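Local coordinates for protein phosphosugar isomerase (Escherichia coli O6:H1, PDB 5UQI) that binds arabinose-5-phosphate and probably interconverts it with ribulose-5-phosphate as a sugar-phosphate isomerase, at residues H15-A20 / S157-L162; G52-I57 / I95-S100; S145-D148 / P154-S157. All coordinates share one frame; numbering follows the deposited sequence.

Contact 1. Residues H15-A20 / S157-L162; sequences HNELKA and SSTVVL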
loop_
_atom_site.group_PDB
_atom_site.type_symbol
_atom_site.label_atom_id
_atom_site.label_comp_id
_atom_site.label_asym_id
_atom_site.label_seq_id
_atom_site.Cartn_x
_atom_site.Cartn_y
_atom_site.Cartn_z
ATOM N N HIS A 15 0.790 9.701 19.257
ATOM C CA HIS A 15 2.223 9.833 19.234
ATOM C C HIS A 15 2.930 8.535 18.794
ATOM O O HIS A 15 3.928 8.634 18.050
ATOM C CB HIS A 15 2.684 10.253 20.646
ATOM C CG HIS A 15 4.170 10.303 20.799
ATOM N ND1 HIS A 15 4.950 11.295 20.245
ATOM C CD2 HIS A 15 5.015 9.467 21.446
ATOM C CE1 HIS A 15 6.218 11.058 20.535
ATOM N NE2 HIS A 15 6.284 9.968 21.275
ATOM N N ASN A 16 2.391 7.363 19.194
ATOM C CA ASN A 16 2.968 6.089 18.752
ATOM C C ASN A 16 2.918 6.047 17.212
ATOM O O ASN A 16 3.876 5.596 16.555
ATOM C CB ASN A 16 2.197 4.888 19.322
ATOM C CG ASN A 16 2.528 4.651 20.777
ATOM O OD1 ASN A 16 3.450 5.289 21.298
ATOM N ND2 ASN A 16 1.816 3.740 21.427
ATOM N N GLU A 17 1.795 6.472 16.643
ATOM C CA GLU A 17 1.690 6.444 15.150
ATOM C C GLU A 17 2.631 7.426 14.479
ATOM O O GLU A 17 3.296 7.127 13.473
ATOM C CB GLU A 17 0.222 6.663 14.648
ATOM C CG GLU A 17 -0.691 5.566 15.126
ATOM C CD GLU A 17 -1.937 5.446 14.288
ATOM O OE1 GLU A 17 -2.020 6.102 13.224
ATOM O OE2 GLU A 17 -2.835 4.723 14.745
ATOM N N LEU A 18 2.769 8.595 15.104
ATOM C CA LEU A 18 3.694 9.599 14.633
ATOM C C LEU A 18 5.120 9.013 14.612
ATOM O O LEU A 18 5.820 9.204 13.624
ATOM C CB LEU A 18 3.614 10.821 15.563
ATOM C CG LEU A 18 4.503 12.050 15.220
ATOM C CD1 LEU A 18 3.883 12.877 14.110
ATOM C CD2 LEU A 18 4.705 12.940 16.443
ATOM N N LYS A 19 5.506 8.313 15.674
ATOM C CA LYS A 19 6.865 7.731 15.734
ATOM C C LYS A 19 7.100 6.724 14.612
ATOM O O LYS A 19 8.176 6.685 14.016
ATOM C CB LYS A 19 7.130 7.080 17.079
ATOM C CG LYS A 19 7.367 8.108 18.181
ATOM C CD LYS A 19 7.689 7.362 19.486
ATOM C CE LYS A 19 9.100 6.748 19.476
ATOM N NZ LYS A 19 9.201 5.491 20.283
ATOM N N ALA A 20 6.083 5.918 14.352
ATOM C CA ALA A 20 6.202 4.884 13.289
ATOM C C ALA A 20 6.435 5.547 11.928
ATOM O O ALA A 20 7.213 5.058 11.115
ATOM C CB ALA A 20 4.939 4.023 13.317
ATOM N N SER A 157 0.960 0.343 11.552
ATOM C CA SER A 157 1.295 -0.206 10.221
ATOM C C SER A 157 0.361 0.338 9.113
ATOM O O SER A 157 0.866 0.711 8.037
ATOM C CB SER A 157 1.247 -1.709 10.194
ATOM O OG SER A 157 -0.058 -2.092 10.592
ATOM N N SER A 158 -0.951 0.374 9.345
ATOM C CA SER A 158 -1.886 0.862 8.326
ATOM C C SER A 158 -1.628 2.335 8.051
ATOM O O SER A 158 -1.703 2.773 6.887
ATOM C CB SER A 158 -3.350 0.567 8.795
ATOM O OG SER A 158 -3.476 0.949 10.196
ATOM N N THR A 159 -1.312 3.106 9.081
ATOM C CA THR A 159 -1.036 4.512 8.862
ATOM C C THR A 159 0.272 4.689 8.119
ATOM O O THR A 159 0.305 5.506 7.239
ATOM C CB THR A 159 -0.994 5.317 10.192
ATOM O OG1 THR A 159 -2.351 5.316 10.698
ATOM C CG2 THR A 159 -0.486 6.780 10.010
ATOM N N VAL A 160 1.330 3.914 8.450
ATOM C CA VAL A 160 2.581 4.108 7.734
ATOM C C VAL A 160 2.438 3.801 6.231
ATOM O O VAL A 160 2.988 4.514 5.356
ATOM C CB VAL A 160 3.676 3.202 8.344
ATOM C CG1 VAL A 160 4.915 3.306 7.517
ATOM C CG2 VAL A 160 3.991 3.710 9.754
ATOM N N VAL A 161 1.768 2.684 5.907
ATOM C CA VAL A 161 1.557 2.308 4.523
ATOM C C VAL A 161 0.728 3.401 3.790
ATOM O O VAL A 161 1.023 3.721 2.625
ATOM C CB VAL A 161 0.864 0.936 4.407
ATOM C CG1 VAL A 161 0.670 0.623 2.935
ATOM C CG2 VAL A 161 1.820 -0.078 4.965
ATOM N N LEU A 162 -0.244 3.988 4.494
ATOM C CA LEU A 162 -1.017 5.064 3.839
ATOM C C LEU A 162 -0.129 6.259 3.520
ATOM O O LEU A 162 -0.190 6.795 2.422
ATOM C CB LEU A 162 -2.167 5.523 4.773
ATOM C CG LEU A 162 -2.991 6.731 4.283
ATOM C CD1 LEU A 162 -3.694 6.427 2.965
ATOM C CD2 LEU A 162 -4.017 7.040 5.363
#

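Contact 2. Residues G52-I57 / I95-S100; sequences GKSGII and ILISNS. With A5P (arabinose-5-phosphate), chain B.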
loop_
_atom_site.group_PDB
_atom_site.type_symbol
_atom_site.label_atom_id
_atom_site.label_comp_id
_atom_site.label_asym_id
_atom_site.label_seq_id
_atom_site.Cartn_x
_atom_site.Cartn_y
_atom_site.Cartn_z
ATOM N N GLY A 52 -8.488 -7.229 4.984
ATOM C CA GLY A 52 -8.373 -6.600 6.332
ATOM C C GLY A 52 -8.055 -5.111 6.269
ATOM O O GLY A 52 -8.432 -4.440 5.338
ATOM N N LYS A 53 -7.351 -4.632 7.303
ATOM C CA LYS A 53 -7.077 -3.180 7.346
ATOM C C LYS A 53 -6.119 -2.784 6.237
ATOM O O LYS A 53 -6.271 -1.714 5.646
ATOM C CB LYS A 53 -6.499 -2.756 8.686
ATOM C CG LYS A 53 -7.281 -3.209 9.895
ATOM C CD LYS A 53 -8.739 -2.825 9.936
ATOM C CE LYS A 53 -9.356 -3.281 11.287
ATOM N NZ LYS A 53 -9.459 -4.791 11.257
ATOM N N SER A 54 -5.207 -3.691 5.850
ATOM C CA SER A 54 -4.343 -3.431 4.672
ATOM C C SER A 54 -5.169 -3.211 3.428
ATOM O O SER A 54 -4.811 -2.341 2.602
ATOM C CB SER A 54 -3.432 -4.659 4.370
ATOM O OG SER A 54 -2.417 -4.640 5.239
ATOM N N GLY A 55 -6.227 -3.998 3.266
ATOM C CA GLY A 55 -7.118 -3.909 2.101
ATOM C C GLY A 55 -7.841 -2.548 2.109
ATOM O O GLY A 55 -8.078 -2.021 1.065
ATOM N N ILE A 56 -8.226 -2.058 3.289
ATOM C CA ILE A 56 -8.921 -0.755 3.325
ATOM C C ILE A 56 -7.929 0.358 2.937
ATOM O O ILE A 56 -8.271 1.244 2.141
ATOM C CB ILE A 56 -9.578 -0.487 4.687
ATOM C CG1 ILE A 56 -10.588 -1.579 4.966
ATOM C CG2 ILE A 56 -10.261 0.893 4.596
ATOM C CD1 ILE A 56 -11.091 -1.579 6.417
ATOM N N ILE A 57 -6.696 0.256 3.450
ATOM C CA ILE A 57 -5.654 1.232 2.989
ATOM C C ILE A 57 -5.387 1.066 1.472
ATOM O O ILE A 57 -5.211 2.086 0.786
ATOM C CB ILE A 57 -4.358 1.048 3.814
ATOM C CG1 ILE A 57 -4.654 1.366 5.285
ATOM C CG2 ILE A 57 -3.269 1.980 3.255
ATOM C CD1 ILE A 57 -5.333 2.681 5.597
ATOM N N ILE A 95 0.085 -4.291 -7.049
ATOM C CA ILE A 95 0.733 -4.036 -5.784
ATOM C C ILE A 95 -0.037 -4.816 -4.744
ATOM O O ILE A 95 -1.236 -4.569 -4.541
ATOM C CB ILE A 95 0.725 -2.530 -5.399
ATOM C CG1 ILE A 95 1.530 -1.711 -6.443
ATOM C CG2 ILE A 95 1.235 -2.321 -4.009
ATOM C CD1 ILE A 95 1.531 -0.183 -6.214
ATOM N N LEU A 96 0.608 -5.749 -4.073
ATOM C CA LEU A 96 -0.064 -6.517 -3.034
ATOM C C LEU A 96 0.402 -6.015 -1.671
ATOM O O LEU A 96 1.606 -5.927 -1.387
ATOM C CB LEU A 96 0.299 -8.007 -3.129
ATOM C CG LEU A 96 -0.140 -8.605 -4.473
ATOM C CD1 LEU A 96 1.058 -8.800 -5.444
ATOM C CD2 LEU A 96 -0.915 -9.908 -4.289
ATOM N N ILE A 97 -0.538 -5.646 -0.791
ATOM C CA ILE A 97 -0.225 -5.052 0.508
ATOM C C ILE A 97 -0.550 -6.017 1.600
ATOM O O ILE A 97 -1.682 -6.509 1.698
ATOM C CB ILE A 97 -1.022 -3.707 0.724
ATOM C CG1 ILE A 97 -0.663 -2.708 -0.366
ATOM C CG2 ILE A 97 -0.669 -3.182 2.139
ATOM C CD1 ILE A 97 -1.368 -1.340 -0.136
ATOM N N SER A 98 0.460 -6.363 2.384
ATOM C CA SER A 98 0.258 -7.226 3.545
ATOM C C SER A 98 1.345 -6.901 4.571
ATOM O O SER A 98 2.536 -7.036 4.273
ATOM C CB SER A 98 0.408 -8.706 3.134
ATOM O OG SER A 98 0.459 -9.584 4.269
ATOM N N ASN A 99 0.952 -6.460 5.759
ATOM C CA ASN A 99 1.982 -6.032 6.709
ATOM C C ASN A 99 2.916 -7.218 7.043
ATOM O O ASN A 99 4.162 -7.100 6.952
ATOM C CB ASN A 99 1.347 -5.404 7.947
ATOM C CG ASN A 99 2.400 -5.018 8.999
ATOM O OD1 ASN A 99 2.365 -5.539 10.108
ATOM N ND2 ASN A 99 3.365 -4.185 8.630
ATOM N N SER A 100 2.328 -8.348 7.402
ATOM C CA SER A 100 3.175 -9.511 7.706
ATOM C C SER A 100 3.822 -10.095 6.458
ATOM O O SER A 100 4.919 -10.700 6.542
ATOM C CB SER A 100 2.346 -10.617 8.338
ATOM O OG SER A 100 1.369 -11.164 7.434
HETATM C C1 A5P B . -6.235 -7.603 11.044
HETATM O O1 A5P B . -5.732 -6.833 11.750
HETATM C C2 A5P B . -6.468 -7.175 9.668
HETATM O O2 A5P B . -7.262 -6.038 9.540
HETATM C C3 A5P B . -5.103 -7.079 9.138
HETATM O O3 A5P B . -4.861 -5.907 8.351
HETATM C C4 A5P B . -5.255 -8.363 8.364
HETATM O O4 A5P B . -5.161 -9.472 9.241
HETATM C C5 A5P B . -4.250 -8.498 7.261
HETATM O O5 A5P B . -2.993 -8.578 7.822
HETATM P P A5P B . -1.795 -8.248 6.820
HETATM O O1P A5P B . -1.674 -6.724 6.637
HETATM O O2P A5P B . -0.531 -8.855 7.626
HETATM O O3P A5P B . -2.113 -8.842 5.542
#

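Contact 3. Residues S145-D148 / P154-S157; sequences SEAD and PSCS. With A5P (arabinose-5-phosphate), chain B.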
loop_
_atom_site.group_PDB
_atom_site.type_symbol
_atom_site.label_atom_id
_atom_site.label_comp_id
_atom_site.label_asym_id
_atom_site.label_seq_id
_atom_site.Cartn_x
_atom_site.Cartn_y
_atom_site.Cartn_z
ATOM N N SER A 145 6.217 -1.967 15.848
ATOM C CA SER A 145 5.159 -2.337 16.781
ATOM C C SER A 145 3.867 -1.670 16.308
ATOM O O SER A 145 3.897 -0.753 15.478
ATOM C CB SER A 145 5.485 -1.786 18.172
ATOM O OG SER A 145 4.654 -2.396 19.155
ATOM N N GLU A 146 2.749 -2.110 16.860
ATOM C CA GLU A 146 1.490 -1.347 16.720
ATOM C C GLU A 146 1.328 -0.384 17.885
ATOM O O GLU A 146 2.164 -0.383 18.788
ATOM C CB GLU A 146 0.284 -2.272 16.576
ATOM C CG GLU A 146 0.353 -3.173 15.338
ATOM C CD GLU A 146 0.242 -2.473 13.978
ATOM O OE1 GLU A 146 0.169 -1.197 13.881
ATOM O OE2 GLU A 146 0.243 -3.242 12.986
ATOM N N ALA A 147 0.287 0.455 17.850
ATOM C CA ALA A 147 0.145 1.520 18.851
ATOM C C ALA A 147 -0.487 1.019 20.139
ATOM O O ALA A 147 -0.357 1.682 21.168
ATOM C CB ALA A 147 -0.657 2.698 18.264
ATOM N N ASP A 148 -1.157 -0.135 20.100
ATOM C CA ASP A 148 -1.899 -0.616 21.287
ATOM C C ASP A 148 -0.923 -1.335 22.237
ATOM O O ASP A 148 0.149 -1.763 21.800
ATOM C CB ASP A 148 -3.088 -1.529 20.900
ATOM C CG ASP A 148 -2.688 -2.731 20.016
ATOM O OD1 ASP A 148 -1.901 -2.552 19.047
ATOM O OD2 ASP A 148 -3.181 -3.880 20.306
ATOM N N PRO A 154 -3.792 -3.100 13.768
ATOM C CA PRO A 154 -3.176 -2.231 12.744
ATOM C C PRO A 154 -3.500 -0.764 12.970
ATOM O O PRO A 154 -4.698 -0.331 12.985
ATOM C CB PRO A 154 -3.811 -2.730 11.423
ATOM C CG PRO A 154 -4.012 -4.182 11.690
ATOM C CD PRO A 154 -4.416 -4.293 13.144
ATOM N N SER A 155 -2.440 0.002 13.198
ATOM C CA SER A 155 -2.600 1.394 13.643
ATOM C C SER A 155 -1.324 2.011 13.138
ATOM O O SER A 155 -1.336 2.657 12.077
ATOM C CB SER A 155 -2.725 1.455 15.186
ATOM O OG SER A 155 -1.757 0.542 15.732
ATOM N N CYS A 156 -0.194 1.722 13.798
ATOM C CA CYS A 156 1.073 2.186 13.239
ATOM C C CYS A 156 1.227 1.631 11.791
ATOM O O CYS A 156 1.627 2.396 10.916
ATOM C CB CYS A 156 2.244 1.727 14.062
ATOM S SG CYS A 156 2.209 2.490 15.698
ATOM N N SER A 157 0.960 0.343 11.552
ATOM C CA SER A 157 1.295 -0.206 10.221
ATOM C C SER A 157 0.361 0.338 9.113
ATOM O O SER A 157 0.866 0.711 8.037
ATOM C CB SER A 157 1.247 -1.709 10.194
ATOM O OG SER A 157 -0.058 -2.092 10.592
HETATM C C1 A5P B . -6.235 -7.603 11.044
HETATM O O1 A5P B . -5.732 -6.833 11.750
HETATM C C2 A5P B . -6.468 -7.175 9.668
HETATM O O2 A5P B . -7.262 -6.038 9.540
HETATM C C3 A5P B . -5.103 -7.079 9.138
HETATM O O3 A5P B . -4.861 -5.907 8.351
HETATM C C4 A5P B . -5.255 -8.363 8.364
HETATM O O4 A5P B . -5.161 -9.472 9.241
HETATM C C5 A5P B . -4.250 -8.498 7.261
HETATM O O5 A5P B . -2.993 -8.578 7.822
HETATM P P A5P B . -1.795 -8.248 6.820
HETATM O O1P A5P B . -1.674 -6.724 6.637
HETATM O O2P A5P B . -0.531 -8.855 7.626
HETATM O O3P A5P B . -2.113 -8.842 5.542
#

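Contact 1. Residues H15-A20 / S157-L162
Glu17 and Thr159 meet through side chains that start alike: in Glu17 CG lies beside the backbone N, opposite the carbonyl carbon (chi1 -62°), and in Thr159 the hydroxyl oxygen OG1 takes the corresponding place (chi1 -68°). Beyond CG the Glu17 chain runs on extended. Its CB does not aim at the other helix, but this reach carries the carboxylate across, and the two side chains cross at about a right angle. The threonine hydroxyl donates a short hydrogen bond, Thr159 OG1 to Glu17 OE1, 2.7 Å. It arrives from above the carboxylate plane, tilted 42° out of it. Carbons of the same threonine lie close to that oxygen, with Thr159 CB 3.3 Å and Thr159 CG2 3.6 Å from Glu17 OE1. Glutamate suits this partly exposed margin because its length spans the gap and a charged group is tolerated there; threonine supplies a hydroxyl and a methyl on a short stem. Thr159 OG1 also has a weak hydrogen bond to Ser155 O, in the residue just before the helix begins.

One turn further along the first helix the contact becomes buried and apolar. Ala20 CB points at the partner helix and touches Val160 CG2 at 3.7 Å, and Val160 CG2 also lies 3.7 Å from Ala20 O. The small alanine lets the backbones approach, the CA atoms of Ala20 and Val160 standing 6.7 Å apart, while the branched valine fills the space between them.

The contact packs helix 3-25 against the N-terminal part of helix 156-175. Val21 and Val24 extend the apolar seam along helix 3-25, and Ile141, just after strand 137-140, also touches Val160. Elsewhere on helix 156-175, Leu162 rests on helix 52-67, and Val161 faces Ile97 of strand 93-97.

Contact 2. Residues G52-I57 / I95-S100
Ser54 and Ile97 form the tightly packed part of this contact. Ser54 CB lies 3.8 Å from Ile97 CG2 and 3.7 Å from the backbone oxygen Ile97 O. The small serine lets the start of helix 52-67 sit close over the end of strand 93-97, while isoleucine gives a branched apolar face to the buried side, where Phe48, Phe123 and Val161 also touch it. Ser54 OG, placed beside its own backbone N (chi1 -78°), still borders Ile97 CG2 while it donates to the phosphate, OG to O1P of arabinose-5-phosphate, 2.6 Å.

This is the ligand end of the parallel sheet in the α/β fold of the SIS domain, where the turn after a strand and the start of a helix together receive a sugar phosphate. Asn99 N gives O1P a second, nearly straight bond (2.8 Å, 166°). Ser100 grips O2P twice, with N at 2.9 Å and OG at 3.0 Å. Ser98 OG reaches O3P at 3.0 Å and is itself held by Gly101 N and Thr103. Thr103 OG1 also bonds the ligand.

Toward the sugar the hold is less certain: Lys53 N and Ser54 N bond O3 weakly, and the bonds of Lys53 to O2 are doubtful because that atom crowds Lys53 CG. Gly52, whose positive phi (62°) suits glycine, leaves room where a side chain would hit C4. Ile56 is exposed; Lys53, also exposed, reaches the sugar instead of the strand.

Contact 3. Residues S145-D148 / P154-S157
The backbones of 145-148 and 154-157 come closest at Glu146 and Cys156, whose CA atoms lie 5.0 Å apart where an irregular loop folds back on the start of helix 156-175. Glu146 bends at chi2 (-68°), which curls its carboxylate over the helix start. There OE1 accepts two backbone amides: Ser157 N at 2.9 Å, on the syn side and close to the carboxylate plane, and Ser155 N at 3.0 Å, from well above that plane. OE2 takes the hydroxyl Ser157 OG through its syn lone pair at 2.7 Å.

Amides at a helix N terminus have no carbonyl partner one turn earlier, and here a glutamate of the preceding loop supplies the acceptor. Three bonds thus fix the carboxylate's rotation beside the sugar-phosphate pocket, which Pro154 borders: its CG lies 3.2 Å from the ligand's O1. Ser155 OG receives Ala147 N almost straight (2.9 Å, 169°) and pairs with Ala153 O as well. Cys156 packs its SG on Ala147 CB at 3.9 Å, a compact apolar fit for a buried spot, while its CB lies 3.3 Å from Ser145 O, a buried carbonyl for which the model has no polar partner.

From the N terminus, helix 3-25 passes through 15-20 and meets its partner only after 136 intervening residues: contact 1 closes that long loop when 157-162 arrives. Nested inside it, contact 2 closes a loop of 37 residues by joining helix 52-67 to the end of strand 93-97. After contact 2 has closed, contact 3 forms a short loop between 145-148 and 154-157; it and contact 1 both end at the start of helix 156-175, with Ser157 in both. Asn16 ND2 bonds Ala147 O, tying helix 3-25 to the loop of contact 3. Ser157 packs on Asn99, and Ile57 on Ser158 and Leu162, linking helix 156-175 to contact 2. Contacts 2 and 3 both touch arabinose-5-phosphate.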